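Local atomic coordinates of cGAS/DncV-like nucleotidyltransferase in E. coli homolog (Rhodothermus marinus SG0.5JP17-172, PDB entry 6E0K), a protein that makes the cyclic dinucleotide messenger 3',3'-cUAMP from UTP and ATP in a CBASS antiphage defence system. Residues T53-D58 with T189-K194. Sequence-based numbering, arbitrary orientation.
Sequences TNIRGD and TIRMFK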
ATOM      1  N   THR A  53       5.123  -5.839  -5.552  1.00 11.71           N
ATOM      2  CA  THR A  53       6.335  -5.335  -4.923  1.00 12.79           C
ATOM      3  C   THR A  53       6.737  -6.146  -3.704  1.00 12.64           C
ATOM      4  O   THR A  53       7.615  -5.713  -2.951  1.00 13.15           O
ATOM      5  CB  THR A  53       6.163  -3.865  -4.531  1.00 14.29           C
ATOM      6  OG1 THR A  53       5.041  -3.743  -3.652  1.00 15.31           O
ATOM      7  CG2 THR A  53       5.909  -3.017  -5.761  1.00 17.26           C
ATOM      8  N   ASN A  54       6.157  -7.332  -3.513  1.00 11.38           N
ATOM      9  CA  ASN A  54       6.551  -8.178  -2.392  1.00 12.97           C
ATOM     10  C   ASN A  54       7.953  -8.753  -2.607  1.00 12.76           C
ATOM     11  O   ASN A  54       8.271  -9.269  -3.686  1.00 12.33           O
ATOM     12  CB  ASN A  54       5.538  -9.314  -2.197  1.00 11.28           C
ATOM     13  CG  ASN A  54       5.369 -10.164  -3.443  1.00 11.39           C
ATOM     14  OD1 ASN A  54       4.917  -9.675  -4.486  1.00 13.41           O
ATOM     15  ND2 ASN A  54       5.717 -11.442  -3.339  1.00 12.62           N
ATOM     16  N   ILE A  55       8.808  -8.629  -1.589  1.00 11.70           N
ATOM     17  CA  ILE A  55      10.156  -9.193  -1.676  1.00 11.94           C
ATOM     18  C   ILE A  55      10.255 -10.557  -1.012  1.00 12.92           C
ATOM     19  O   ILE A  55      11.287 -11.235  -1.157  1.00 16.14           O
ATOM     20  CB  ILE A  55      11.217  -8.228  -1.095  1.00 13.29           C
ATOM     21  CG1 ILE A  55      10.919  -7.895   0.368  1.00 15.57           C
ATOM     22  CG2 ILE A  55      11.303  -6.960  -1.954  1.00 15.59           C
ATOM     23  CD1 ILE A  55      12.030  -7.109   1.061  1.00 15.30           C
ATOM     24  N   ARG A  56       9.210 -10.997  -0.311  1.00 14.94           N
ATOM     25  CA  ARG A  56       9.125 -12.353   0.214  1.00 15.32           C
ATOM     26  C   ARG A  56       7.831 -12.992  -0.266  1.00 13.34           C
ATOM     27  O   ARG A  56       6.935 -12.324  -0.797  1.00 15.28           O
ATOM     28  CB  ARG A  56       9.178 -12.381   1.750  1.00 18.63           C
ATOM     29  CG  ARG A  56      10.385 -11.649   2.347  1.00 24.53           C
ATOM     30  CD  ARG A  56      10.483 -11.892   3.836  1.00 26.77           C
ATOM     31  NE  ARG A  56      10.517 -13.323   4.122  1.00 31.21           N
ATOM     32  CZ  ARG A  56      11.623 -14.058   4.166  1.00 33.76           C
ATOM     33  NH1 ARG A  56      12.811 -13.502   3.950  1.00 35.28           N
ATOM     34  NH2 ARG A  56      11.542 -15.354   4.432  1.00 31.47           N
ATOM     35  N   GLY A  57       7.734 -14.303  -0.054  1.00 15.68           N
ATOM     36  CA  GLY A  57       6.511 -15.026  -0.334  1.00 13.94           C
ATOM     37  C   GLY A  57       5.748 -15.449   0.893  1.00 15.19           C
ATOM     38  O   GLY A  57       4.750 -16.180   0.757  1.00 16.81           O
ATOM     39  N   ASP A  58       6.163 -15.040   2.091  1.00 16.03           N
ATOM     40  CA  ASP A  58       5.575 -15.528   3.332  1.00 17.11           C
ATOM     41  C   ASP A  58       5.081 -14.405   4.232  1.00 18.78           C
ATOM     42  O   ASP A  58       4.797 -14.648   5.413  1.00 19.77           O
ATOM     43  CB  ASP A  58       6.573 -16.422   4.085  1.00 19.48           C
ATOM     44  CG  ASP A  58       7.844 -15.689   4.498  1.00 20.56           C
ATOM     45  OD1 ASP A  58       7.975 -14.474   4.236  1.00 21.83           O
ATOM     46  OD2 ASP A  58       8.736 -16.348   5.094  1.00 25.42           O
ATOM     47  N   THR A 189      12.341  -2.031  -9.717  1.00  9.69           N
ATOM     48  CA  THR A 189      13.151  -1.029  -9.034  1.00 11.13           C
ATOM     49  C   THR A 189      12.681  -0.837  -7.598  1.00 12.89           C
ATOM     50  O   THR A 189      13.504  -0.726  -6.681  1.00 11.20           O
ATOM     51  CB  THR A 189      13.115   0.292  -9.814  1.00 11.72           C
ATOM     52  OG1 THR A 189      13.728   0.083 -11.097  1.00 11.89           O
ATOM     53  CG2 THR A 189      13.907   1.373  -9.076  1.00 14.52           C
ATOM     54  N   ILE A 190      11.363  -0.803  -7.375  1.00 11.26           N
ATOM     55  CA  ILE A 190      10.847  -0.755  -6.011  1.00  9.56           C
ATOM     56  C   ILE A 190      11.390  -1.921  -5.203  1.00 10.55           C
ATOM     57  O   ILE A 190      11.851  -1.756  -4.066  1.00 11.08           O
ATOM     58  CB  ILE A 190       9.312  -0.765  -6.008  1.00  8.92           C
ATOM     59  CG1 ILE A 190       8.760   0.550  -6.563  1.00 10.62           C
ATOM     60  CG2 ILE A 190       8.793  -0.999  -4.594  1.00 11.61           C
ATOM     61  CD1 ILE A 190       7.240   0.472  -6.762  1.00 11.04           C
ATOM     62  N   ARG A 191      11.347  -3.120  -5.781  1.00  9.68           N
ATOM     63  CA  ARG A 191      11.795  -4.290  -5.034  1.00  8.33           C
ATOM     64  C   ARG A 191      13.286  -4.223  -4.751  1.00  9.94           C
ATOM     65  O   ARG A 191      13.726  -4.588  -3.656  1.00 10.85           O
ATOM     66  CB  ARG A 191      11.438  -5.572  -5.791  1.00  9.59           C
ATOM     67  CG  ARG A 191       9.914  -5.715  -5.954  1.00 10.36           C
ATOM     68  CD  ARG A 191       9.510  -7.092  -6.480  1.00 12.93           C
ATOM     69  NE  ARG A 191      10.197  -7.420  -7.728  1.00 11.88           N
ATOM     70  CZ  ARG A 191       9.644  -7.381  -8.940  1.00 11.29           C
ATOM     71  NH1 ARG A 191       8.365  -7.064  -9.104  1.00 12.48           N
ATOM     72  NH2 ARG A 191      10.391  -7.692 -10.005  1.00 14.84           N
ATOM     73  N   MET A 192      14.072  -3.756  -5.727  1.00 10.29           N
ATOM     74  CA  MET A 192      15.505  -3.555  -5.518  1.00 10.60           C
ATOM     75  C   MET A 192      15.763  -2.661  -4.311  1.00 10.72           C
ATOM     76  O   MET A 192      16.563  -3.001  -3.434  1.00 11.65           O
ATOM     77  CB  MET A 192      16.130  -2.947  -6.767  1.00 10.82           C
ATOM     78  CG  MET A 192      17.627  -2.654  -6.596  1.00 10.52           C
ATOM     79  SD  MET A 192      18.289  -1.658  -7.941  1.00 13.04           S
ATOM     80  CE  MET A 192      17.496  -0.072  -7.641  1.00 16.49           C
ATOM     81  N   PHE A 193      15.072  -1.524  -4.232  1.00 10.27           N
ATOM     82  CA  PHE A 193      15.305  -0.632  -3.102  1.00  9.39           C
ATOM     83  C   PHE A 193      14.774  -1.217  -1.795  1.00 12.60           C
ATOM     84  O   PHE A 193      15.394  -1.035  -0.743  1.00 11.44           O
ATOM     85  CB  PHE A 193      14.698   0.742  -3.380  1.00  9.71           C
ATOM     86  CG  PHE A 193      15.545   1.590  -4.279  1.00  9.74           C
ATOM     87  CD1 PHE A 193      16.821   1.983  -3.887  1.00 11.36           C
ATOM     88  CD2 PHE A 193      15.068   2.013  -5.513  1.00 11.55           C
ATOM     89  CE1 PHE A 193      17.612   2.768  -4.718  1.00 12.39           C
ATOM     90  CE2 PHE A 193      15.847   2.821  -6.342  1.00 10.92           C
ATOM     91  CZ  PHE A 193      17.134   3.186  -5.941  1.00 12.37           C
ATOM     92  N   LYS A 194      13.636  -1.920  -1.832  1.00  9.74           N
ATOM     93  CA  LYS A 194      13.171  -2.609  -0.629  1.00  9.32           C
ATOM     94  C   LYS A 194      14.200  -3.610  -0.123  1.00  9.86           C
ATOM     95  O   LYS A 194      14.455  -3.698   1.083  1.00 12.18           O
ATOM     96  CB  LYS A 194      11.838  -3.321  -0.899  1.00 10.33           C
ATOM     97  CG  LYS A 194      10.645  -2.413  -0.905  1.00 11.41           C
ATOM     98  CD  LYS A 194       9.414  -3.261  -1.194  1.00 16.03           C
ATOM     99  CE  LYS A 194       8.129  -2.520  -1.044  1.00 23.35           C
ATOM    100  NZ  LYS A 194       7.063  -3.579  -0.946  1.00 21.19           N
TER
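Met192 lays its CE methyl over one face of the Phe193 ring, 3.5 Å above the plane and toward the rim, while that ring also meets Phe235 of helix 231-244, on the side of helix 186-202 turned from the loop. In the loop, the Arg56 guanidinium takes Asp58 at its edge, in plane: NE and NH2 hold one carboxylate oxygen each, side-on, NE to OD1 at 2.8 Å on the syn lone pair. The Asn54 amide gives ND2 to Arg56 O along an almost straight line (174°), and Gln14 binds its OD1.

Between the segments, Lys194 does the polar work. Extended beyond CG, it crosses Thr53 at about a right angle and brings NZ 3.0 Å from Thr53 O, above the carbonyl plane; a weak bond reaches Thr53 OG1, whose stronger partner is Glu216. The loop belongs to the nucleotidyltransferase domain, between helix 47-50, which opens with the ATP-binding Gly47 and Ser48, and strand 61-68; Lys194 itself binds ATP, so the bond to Thr53 O probably helps position its amine, and the long, weak ion pair with Glu216 would tend to favour its charged form.

The other branch of Thr53, CG2, lies against Ile190 CG2 at 3.7 Å. Arg191 runs its CG past Thr53 CA (3.7 Å), then bends at chi3 (-55°) to hand NE to Ser12 O and NH1 to Ser52 O. Ile55 sets CG2 against the helix, 3.8 Å from Lys194 CB.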